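Endoglucanase (Ruminococcus champanellensis, PDB 6WQV) hydrolyses internal linkages of cellulose and probably of related beta-linked plant polysaccharides, as a broad-specificity endoglucanase of glycoside hydrolase family 5. Local coordinates at residues A[61-66]-A[110-115]; A[95-100]-A[148-153]; A[190-195]-A[208-213]. All coordinates share one frame; numbering follows the deposited sequence. Where two conformers were deposited one is given.

How the contacts relate
All three contacts build the wall of one eight-stranded barrel or the helices around it. Contact 3 is the most thoroughly buried: helix 179-197 lies on strand 208-211 through hydrocarbon groups and a backbone oxygen. Contacts 1 and 2 each add hydrogen bonding at their partly exposed margin, with D64 and N110 in one and N98 and R149 in the other, to a buried methionine. Contact 2 joins two successive outer helices, while contact 1 sets helix 60-68 against the turn that enters strand 113-117. Contacts 1 and 3 reach the same sheet and touch in the barrel interior, where I115 CD1 lies 3.7 Å from M209 SD; contact 2 stands apart from both.

Contact 1. Residues A[61-66]-A[110-115]; sequences AMIDKV and NDMYCI
OD1 of D64 is held by two groups: the side-chain amide of N110 across the contact, and the ammonium of K60, a salt bridge from one turn earlier in the same helix. N110 ND2 gives one of its hydrogens to D64 OD1 at 2.8 Å, and the bond is fairly straight at 161°. ND2 meets OD1 nearly in line with its C-O bond; the oxygen lies in the plane of the N110 amide, while the carboxylate is turned 78° from that plane. Asparagine suits this turn because its short side chain carries an N-H to the acid; weak bonds join the same ND2 to the carbonyl of Y106 and N110 OD1 to the K60 ammonium. A leucine here would remove the amide, and would probably leave D64 OD1 without its donor across the contact and the carboxylate freer to turn. Beyond this polar pair the contact becomes apolar. I63 CG2, anti to the backbone N, faces both partners, 3.8 Å from N110 ND2 and 4.0 Å from M112 SD. The M112 chain runs extended and then bends at its last torsion (chi3 91°), which brings M112 CE to 4.3 Å from V66 CG1; a flexible thioether fits well between two branched residues one helical turn apart. Y106 and V107 of helix 94-108 close in on I63 and M112 respectively. This is packing at the strand-entry end of a TIM barrel: helix 60-68 rests on the turn that leads from helix 94-108 into strand 113-117, at the opposite end of the barrel from its catalytic face.

Contact 2. Residues A[95-100]-A[148-153]; sequences AWMNRV and TRFGSY
Two successive outer helices of the TIM barrel meet where M97 and N98 of helix 94-108 receive R149 and F150, at the close of helix 129-149. N98 OD1 accepts from both terminal nitrogens of the arginine, R149 NH1 at 3.0 Å and R149 NH2 at 3.1 Å, through moderately bent bonds (151° and 143°). The oxygen sits at the edge of the guanidinium, close to its plane, while the amide is turned 46° from that plane. NH1 also bonds to Q101 and NH2 forms a salt bridge to E94, so an arginine, with several N-H groups, suits this partly exposed position. Bends at its second and third torsions fold R149 against M97, whose CG lies over the centre of one guanidinium face, 3.4 Å from CZ of R149. An unbranched methionine can bring a methylene this close and, itself bent, carry its sulfur on to the ring: M97 SD is 4.0 Å from F150 CE2, an oblique Met-aromatic contact. The ring of F150 reaches the barrel wall, where L157 and F159 of strand 157-160 also touch it. Its tip is met by a valine methyl, V100 CG1, 4.0 Å from F150 CZ.

Contact 3. Residues A[190-195]-A[208-213]; sequences QTFVNT and LMVPTY
F192 and V193 lay the inner face of helix 179-197 on L208 and V210 of strand 208-211, the next strand of the TIM barrel. Helix and strand run nearly antiparallel, at 167°, with the axes of these short segments 9.7 Å apart at their closest; this is the helix-to-strand half of the beta-alpha-beta crossover that links strand 157-160 to strand 208-211. Taken in order along the helix, T191 comes first on the flank turned to the preceding helix, 129-149, where its OG1 is hydrogen-bonded to N136. F192, the next residue, does most of the work. Its CG is anti to the backbone N (chi1 158°), which sends the ring out over the strand. F192 CE2 comes to 3.9 Å from L208 CB, which lies oblique to the ring. Also oblique is the backbone oxygen of the next strand residue, with M209 O 3.5 Å from F192 CE2. V210 arrives differently, its CG1 lying at the ring edge, 3.8 Å from F192 CD2. A flat ring suits this place, since it can touch three consecutive strand residues at once, and W143 of helix 129-149 and F159 of strand 157-160 add further aromatic packing. The strand residue between the two apolar partners, M209, points away from the helix into the barrel, where its side chain lies about 11 Å from a bound glucose unit. Next on the helix, V193 meets L208, the first residue of the strand; a beta-branched valine carries its methyls close to the helix backbone. Here two methyl groups face each other, V193 CG2 standing 4.2 Å from L208 CD1.

Contact 1. Residues A[61-66]-A[110-115]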
loop_
_atom_site.group_PDB
_atom_site.type_symbol
_atom_site.label_atom_id
_atom_site.label_comp_id
_atom_site.label_asym_id
_atom_site.label_seq_id
_atom_site.Cartn_x
_atom_site.Cartn_y
_atom_site.Cartn_z
ATOM N N ALA A 61 -12.588 10.384 13.802
ATOM C CA ALA A 61 -12.938 11.643 13.149
ATOM C C ALA A 61 -12.062 11.919 11.932
ATOM O O ALA A 61 -12.513 12.534 10.955
ATOM C CB ALA A 61 -12.818 12.792 14.148
ATOM N N MET A 62 -10.793 11.512 11.975
ATOM C CA MET A 62 -9.935 11.715 10.815
ATOM C C MET A 62 -10.404 10.879 9.635
ATOM O O MET A 62 -10.453 11.369 8.501
ATOM C CB MET A 62 -8.492 11.362 11.162
ATOM C CG MET A 62 -7.857 12.281 12.167
ATOM S SD MET A 62 -6.309 11.581 12.774
ATOM C CE MET A 62 -5.985 12.669 14.151
ATOM N N ILE A 63 -10.761 9.617 9.894
ATOM C CA ILE A 63 -11.230 8.733 8.829
ATOM C C ILE A 63 -12.595 9.190 8.324
ATOM O O ILE A 63 -12.878 9.122 7.121
ATOM C CB ILE A 63 -11.241 7.271 9.313
ATOM C CG1 ILE A 63 -9.857 6.842 9.810
ATOM C CG2 ILE A 63 -11.698 6.343 8.196
ATOM C CD1 ILE A 63 -8.756 7.081 8.833
ATOM N N ASP A 64 -13.462 9.676 9.231
ATOM C CA ASP A 64 -14.722 10.272 8.792
ATOM C C ASP A 64 -14.471 11.397 7.783
ATOM O O ASP A 64 -15.217 11.564 6.808
ATOM C CB ASP A 64 -15.493 10.881 9.972
ATOM C CG ASP A 64 -16.051 9.858 10.948
ATOM O OD1 ASP A 64 -15.994 8.640 10.687
ATOM O OD2 ASP A 64 -16.578 10.300 12.000
ATOM N N LYS A 65 -13.460 12.232 8.051
ATOM C CA LYS A 65 -13.138 13.346 7.163
ATOM C C LYS A 65 -12.616 12.861 5.815
ATOM O O LYS A 65 -12.962 13.422 4.769
ATOM C CB LYS A 65 -12.119 14.260 7.849
ATOM C CG LYS A 65 -11.739 15.496 7.060
ATOM C CD LYS A 65 -12.899 16.456 6.917
ATOM C CE LYS A 65 -12.410 17.766 6.327
ATOM N NZ LYS A 65 -13.486 18.776 6.267
ATOM N N VAL A 66 -11.773 11.827 5.823
ATOM C CA VAL A 66 -11.317 11.211 4.580
ATOM C C VAL A 66 -12.506 10.765 3.729
ATOM O O VAL A 66 -12.561 11.037 2.527
ATOM C CB VAL A 66 -10.354 10.060 4.913
ATOM C CG1 VAL A 66 -10.045 9.224 3.691
ATOM C CG2 VAL A 66 -9.071 10.626 5.537
ATOM N N ASN A 110 -16.931 2.598 8.841
ATOM C CA ASN A 110 -17.395 3.662 7.966
ATOM C C ASN A 110 -17.882 3.137 6.620
ATOM O O ASN A 110 -18.084 3.932 5.696
ATOM C CB ASN A 110 -16.286 4.683 7.749
ATOM C CG ASN A 110 -16.433 5.894 8.632
ATOM O OD1 ASN A 110 -17.525 6.440 8.768
ATOM N ND2 ASN A 110 -15.338 6.321 9.243
ATOM N N ASP A 111 -18.053 1.819 6.482
ATOM C CA ASP A 111 -18.562 1.235 5.244
ATOM C C ASP A 111 -17.605 1.524 4.094
ATOM O O ASP A 111 -18.019 1.777 2.959
ATOM C CB ASP A 111 -19.965 1.772 4.958
ATOM C CG ASP A 111 -20.760 0.918 3.996
ATOM O OD1 ASP A 111 -20.404 -0.255 3.726
ATOM O OD2 ASP A 111 -21.780 1.451 3.513
ATOM N N MET A 112 -16.311 1.515 4.406
ATOM C CA MET A 112 -15.249 1.738 3.442
ATOM C C MET A 112 -14.488 0.442 3.196
ATOM O O MET A 112 -14.533 -0.496 3.998
ATOM C CB MET A 112 -14.260 2.792 3.954
ATOM C CG MET A 112 -14.883 4.154 4.150
ATOM S SD MET A 112 -13.852 5.365 5.012
ATOM C CE MET A 112 -12.991 6.154 3.664
ATOM N N TYR A 113 -13.778 0.410 2.074
ATOM C CA TYR A 113 -12.796 -0.640 1.817
ATOM C C TYR A 113 -11.512 -0.326 2.563
ATOM O O TYR A 113 -11.142 0.838 2.753
ATOM C CB TYR A 113 -12.536 -0.779 0.316
ATOM C CG TYR A 113 -13.734 -1.395 -0.358
ATOM C CD1 TYR A 113 -14.776 -0.608 -0.815
ATOM C CD2 TYR A 113 -13.844 -2.772 -0.483
ATOM C CE1 TYR A 113 -15.891 -1.170 -1.403
ATOM C CE2 TYR A 113 -14.955 -3.346 -1.066
ATOM C CZ TYR A 113 -15.973 -2.543 -1.524
ATOM O OH TYR A 113 -17.075 -3.122 -2.109
ATOM N N CYS A 114 -10.838 -1.382 3.014
ATOM C CA CYS A 114 -9.627 -1.246 3.804
ATOM C C CYS A 114 -8.602 -2.252 3.312
ATOM O O CYS A 114 -8.928 -3.425 3.103
ATOM C CB CYS A 114 -9.930 -1.490 5.280
ATOM S SG CYS A 114 -8.528 -1.250 6.371
ATOM N N ILE A 115 -7.371 -1.787 3.123
ATOM C CA ILE A 115 -6.237 -2.623 2.743
ATOM C C ILE A 115 -5.267 -2.615 3.912
ATOM O O ILE A 115 -4.820 -1.548 4.345
ATOM C CB ILE A 115 -5.558 -2.094 1.475
ATOM C CG1 ILE A 115 -6.516 -2.166 0.287
ATOM C CG2 ILE A 115 -4.275 -2.875 1.181
ATOM C CD1 ILE A 115 -6.149 -1.204 -0.810
#

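Contact 2. Residues A[95-100]-A[148-153]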
loop_
_atom_site.group_PDB
_atom_site.type_symbol
_atom_site.label_atom_id
_atom_site.label_comp_id
_atom_site.label_asym_id
_atom_site.label_seq_id
_atom_site.Cartn_x
_atom_site.Cartn_y
_atom_site.Cartn_z
ATOM N N ALA A 95 -0.835 -5.774 22.396
ATOM C CA ALA A 95 -1.279 -4.384 22.424
ATOM C C ALA A 95 -1.203 -3.757 21.039
ATOM O O ALA A 95 -2.047 -2.930 20.672
ATOM C CB ALA A 95 -0.442 -3.577 23.416
ATOM N N TRP A 96 -0.195 -4.133 20.255
ATOM C CA TRP A 96 -0.083 -3.615 18.898
ATOM C C TRP A 96 -1.188 -4.163 18.016
ATOM O O TRP A 96 -1.826 -3.420 17.270
ATOM C CB TRP A 96 1.267 -3.998 18.317
ATOM C CG TRP A 96 1.505 -3.482 16.938
ATOM C CD1 TRP A 96 1.649 -4.218 15.794
ATOM C CD2 TRP A 96 1.655 -2.113 16.554
ATOM N NE1 TRP A 96 1.874 -3.387 14.726
ATOM C CE2 TRP A 96 1.881 -2.088 15.169
ATOM C CE3 TRP A 96 1.617 -0.908 17.253
ATOM C CZ2 TRP A 96 2.073 -0.908 14.466
ATOM C CZ3 TRP A 96 1.806 0.262 16.560
ATOM C CH2 TRP A 96 2.035 0.257 15.178
ATOM N N MET A 97 -1.411 -5.481 18.072
ATOM C CA MET A 97 -2.477 -6.064 17.271
ATOM C C MET A 97 -3.815 -5.415 17.599
ATOM O O MET A 97 -4.615 -5.153 16.696
ATOM C CB MET A 97 -2.525 -7.578 17.477
ATOM C CG MET A 97 -3.498 -8.295 16.552
ATOM S SD MET A 97 -2.985 -8.314 14.817
ATOM C CE MET A 97 -1.891 -9.729 14.752
ATOM N N ASN A 98 -4.055 -5.119 18.886
ATOM C CA ASN A 98 -5.305 -4.481 19.290
ATOM C C ASN A 98 -5.430 -3.092 18.679
ATOM O O ASN A 98 -6.509 -2.704 18.215
ATOM C CB ASN A 98 -5.398 -4.375 20.815
ATOM C CG ASN A 98 -5.624 -5.712 21.496
ATOM O OD1 ASN A 98 -5.963 -6.705 20.853
ATOM N ND2 ASN A 98 -5.445 -5.742 22.809
ATOM N N ARG A 99 -4.344 -2.321 18.681
ATOM C CA ARG A 99 -4.407 -0.987 18.092
ATOM C C ARG A 99 -4.628 -1.056 16.588
ATOM O O ARG A 99 -5.419 -0.280 16.033
ATOM C CB ARG A 99 -3.140 -0.196 18.425
ATOM C CG ARG A 99 -3.112 1.192 17.807
ATOM C CD ARG A 99 -4.304 2.041 18.219
ATOM N NE ARG A 99 -4.252 3.331 17.540
ATOM C CZ ARG A 99 -5.282 4.164 17.414
ATOM N NH1 ARG A 99 -6.468 3.862 17.912
ATOM N NH2 ARG A 99 -5.115 5.305 16.760
ATOM N N VAL A 100 -3.929 -1.967 15.897
ATOM C CA VAL A 100 -4.151 -2.118 14.465
ATOM C C VAL A 100 -5.624 -2.401 14.195
ATOM O O VAL A 100 -6.228 -1.826 13.281
ATOM C CB VAL A 100 -3.242 -3.221 13.882
ATOM C CG1 VAL A 100 -3.588 -3.470 12.418
ATOM C CG2 VAL A 100 -1.775 -2.851 14.002
ATOM N N THR A 148 -5.681 -14.644 11.084
ATOM C CA THR A 148 -6.645 -15.172 12.042
ATOM C C THR A 148 -7.315 -14.047 12.820
ATOM O O THR A 148 -8.521 -14.108 13.086
ATOM C CB THR A 148 -6.023 -16.217 12.970
ATOM O OG1 THR A 148 -4.926 -15.669 13.698
ATOM C CG2 THR A 148 -5.526 -17.400 12.174
ATOM N N ARG A 149 -6.570 -12.998 13.186
ATOM C CA ARG A 149 -7.207 -11.907 13.918
ATOM C C ARG A 149 -8.305 -11.258 13.082
ATOM O O ARG A 149 -9.357 -10.873 13.612
ATOM C CB ARG A 149 -6.176 -10.858 14.344
ATOM C CG ARG A 149 -6.796 -9.592 14.946
ATOM C CD ARG A 149 -7.512 -9.858 16.272
ATOM N NE ARG A 149 -6.574 -10.001 17.381
ATOM C CZ ARG A 149 -6.322 -9.074 18.306
ATOM N NH1 ARG A 149 -6.931 -7.893 18.292
ATOM N NH2 ARG A 149 -5.439 -9.340 19.255
ATOM N N PHE A 150 -8.075 -11.124 11.773
ATOM C CA PHE A 150 -8.947 -10.382 10.874
ATOM C C PHE A 150 -9.800 -11.290 10.004
ATOM O O PHE A 150 -10.428 -10.818 9.055
ATOM C CB PHE A 150 -8.121 -9.395 10.039
ATOM C CG PHE A 150 -7.573 -8.248 10.844
ATOM C CD1 PHE A 150 -8.353 -7.131 11.093
ATOM C CD2 PHE A 150 -6.298 -8.305 11.384
ATOM C CE1 PHE A 150 -7.867 -6.091 11.860
ATOM C CE2 PHE A 150 -5.805 -7.259 12.143
ATOM C CZ PHE A 150 -6.590 -6.156 12.386
ATOM N N GLY A 151 -9.879 -12.576 10.337
ATOM C CA GLY A 151 -10.534 -13.519 9.455
ATOM C C GLY A 151 -12.033 -13.363 9.339
ATOM O O GLY A 151 -12.610 -13.813 8.344
ATOM N N SER A 152 -12.675 -12.735 10.332
ATOM C CA SER A 152 -14.126 -12.606 10.343
ATOM C C SER A 152 -14.633 -11.452 9.486
ATOM O O SER A 152 -15.842 -11.368 9.241
ATOM C CB SER A 152 -14.630 -12.417 11.780
ATOM O OG SER A 152 -14.135 -11.211 12.341
ATOM N N TYR A 153 -13.752 -10.569 9.033
ATOM C CA TYR A 153 -14.170 -9.403 8.264
ATOM C C TYR A 153 -14.686 -9.804 6.885
ATOM O O TYR A 153 -14.320 -10.848 6.339
ATOM C CB TYR A 153 -13.004 -8.417 8.146
ATOM C CG TYR A 153 -12.696 -7.714 9.446
ATOM C CD1 TYR A 153 -12.178 -8.399 10.538
ATOM C CD2 TYR A 153 -12.938 -6.362 9.586
ATOM C CE1 TYR A 153 -11.913 -7.750 11.725
ATOM C CE2 TYR A 153 -12.671 -5.702 10.767
ATOM C CZ TYR A 153 -12.158 -6.402 11.835
ATOM O OH TYR A 153 -11.889 -5.761 13.021
#

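Contact 3. Residues A[190-195]-A[208-213]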
loop_
_atom_site.group_PDB
_atom_site.type_symbol
_atom_site.label_atom_id
_atom_site.label_comp_id
_atom_site.label_asym_id
_atom_site.label_seq_id
_atom_site.Cartn_x
_atom_site.Cartn_y
_atom_site.Cartn_z
ATOM N N GLN A 190 3.858 -16.227 -3.000
ATOM C CA GLN A 190 3.170 -17.514 -2.976
ATOM C C GLN A 190 2.944 -17.981 -1.542
ATOM O O GLN A 190 1.860 -18.474 -1.199
ATOM C CB GLN A 190 3.969 -18.556 -3.759
ATOM C CG GLN A 190 3.273 -19.895 -3.847
ATOM C CD GLN A 190 2.009 -19.833 -4.686
ATOM O OE1 GLN A 190 2.069 -19.719 -5.912
ATOM N NE2 GLN A 190 0.854 -19.893 -4.025
ATOM N N THR A 191 3.949 -17.822 -0.682
ATOM C CA THR A 191 3.785 -18.192 0.721
ATOM C C THR A 191 2.661 -17.397 1.366
ATOM O O THR A 191 1.829 -17.951 2.092
ATOM C CB THR A 191 5.097 -17.962 1.468
ATOM O OG1 THR A 191 6.091 -18.847 0.937
ATOM C CG2 THR A 191 4.932 -18.217 2.952
ATOM N N PHE A 192 2.636 -16.083 1.132
ATOM C CA PHE A 192 1.582 -15.248 1.695
ATOM C C PHE A 192 0.201 -15.768 1.317
ATOM O O PHE A 192 -0.680 -15.917 2.173
ATOM C CB PHE A 192 1.792 -13.800 1.223
ATOM C CG PHE A 192 0.550 -12.946 1.262
ATOM C CD1 PHE A 192 -0.043 -12.597 2.466
ATOM C CD2 PHE A 192 -0.010 -12.476 0.085
ATOM C CE1 PHE A 192 -1.190 -11.797 2.485
ATOM C CE2 PHE A 192 -1.147 -11.683 0.094
ATOM C CZ PHE A 192 -1.736 -11.345 1.295
ATOM N N VAL A 193 -0.012 -16.048 0.035
ATOM C CA VAL A 193 -1.325 -16.514 -0.403
ATOM C C VAL A 193 -1.666 -17.841 0.269
ATOM O O VAL A 193 -2.762 -18.018 0.810
ATOM C CB VAL A 193 -1.379 -16.602 -1.935
ATOM C CG1 VAL A 193 -2.648 -17.290 -2.392
ATOM C CG2 VAL A 193 -1.277 -15.214 -2.547
ATOM N N ASN A 194 -0.719 -18.783 0.263
ATOM C CA ASN A 194 -0.985 -20.080 0.889
ATOM C C ASN A 194 -1.318 -19.919 2.365
ATOM O O ASN A 194 -2.200 -20.612 2.893
ATOM C CB ASN A 194 0.230 -21.000 0.746
ATOM C CG ASN A 194 0.498 -21.418 -0.690
ATOM O OD1 ASN A 194 -0.374 -21.342 -1.552
ATOM N ND2 ASN A 194 1.721 -21.868 -0.946
ATOM N N THR A 195 -0.597 -19.028 3.060
ATOM C CA THR A 195 -0.779 -18.851 4.498
ATOM C C THR A 195 -2.175 -18.328 4.810
ATOM O O THR A 195 -2.823 -18.782 5.762
ATOM C CB THR A 195 0.296 -17.892 5.017
ATOM O OG1 THR A 195 1.596 -18.485 4.864
ATOM C CG2 THR A 195 0.066 -17.506 6.488
ATOM N N LEU A 208 -6.794 -10.563 -2.238
ATOM C CA LEU A 208 -5.457 -10.339 -1.716
ATOM C C LEU A 208 -4.635 -9.562 -2.735
ATOM O O LEU A 208 -4.805 -9.722 -3.946
ATOM C CB LEU A 208 -4.778 -11.678 -1.446
ATOM C CG LEU A 208 -5.555 -12.704 -0.618
ATOM C CD1 LEU A 208 -4.749 -14.001 -0.547
ATOM C CD2 LEU A 208 -5.877 -12.171 0.755
ATOM N N MET A 209 -3.739 -8.719 -2.227
ATOM C CA MET A 209 -2.875 -7.891 -3.060
ATOM C C MET A 209 -1.424 -8.323 -2.880
ATOM O O MET A 209 -1.000 -8.671 -1.772
ATOM C CB MET A 209 -3.028 -6.401 -2.700
ATOM C CG MET A 209 -4.299 -5.741 -3.237
ATOM S SD MET A 209 -4.619 -4.109 -2.524
ATOM C CE MET A 209 -3.020 -3.408 -2.798
ATOM N N VAL A 210 -0.677 -8.323 -3.981
ATOM C CA VAL A 210 0.744 -8.669 -3.979
ATOM C C VAL A 210 1.522 -7.672 -4.826
ATOM O O VAL A 210 1.053 -7.260 -5.900
ATOM C CB VAL A 210 1.000 -10.099 -4.488
ATOM C CG1 VAL A 210 0.514 -11.136 -3.485
ATOM C CG2 VAL A 210 0.352 -10.319 -5.863
ATOM N N PRO A 211 2.724 -7.285 -4.392
ATOM C CA PRO A 211 3.545 -6.384 -5.213
ATOM C C PRO A 211 4.509 -7.113 -6.125
ATOM O O PRO A 211 4.886 -8.256 -5.849
ATOM C CB PRO A 211 4.337 -5.600 -4.164
ATOM C CG PRO A 211 4.593 -6.667 -3.109
ATOM C CD PRO A 211 3.343 -7.541 -3.082
ATOM N N THR A 212 4.927 -6.450 -7.197
ATOM C CA THR A 212 6.141 -6.820 -7.896
ATOM C C THR A 212 7.344 -6.388 -7.061
ATOM O O THR A 212 7.210 -5.781 -5.988
ATOM C CB THR A 212 6.185 -6.073 -9.219
ATOM O OG1 THR A 212 6.051 -4.679 -8.918
ATOM C CG2 THR A 212 5.049 -6.496 -10.149
ATOM N N TYR A 213 8.541 -6.692 -7.564
ATOM C CA TYR A 213 9.772 -6.150 -7.002
ATOM C C TYR A 213 9.626 -4.637 -6.820
ATOM O O TYR A 213 9.317 -3.920 -7.774
ATOM C CB TYR A 213 10.969 -6.472 -7.924
ATOM C CG TYR A 213 12.261 -5.910 -7.372
ATOM C CD1 TYR A 213 12.563 -4.567 -7.523
ATOM C CD2 TYR A 213 13.148 -6.698 -6.647
ATOM C CE1 TYR A 213 13.705 -4.021 -6.981
ATOM C CE2 TYR A 213 14.300 -6.159 -6.100
ATOM C CZ TYR A 213 14.570 -4.820 -6.266
ATOM O OH TYR A 213 15.715 -4.281 -5.727
#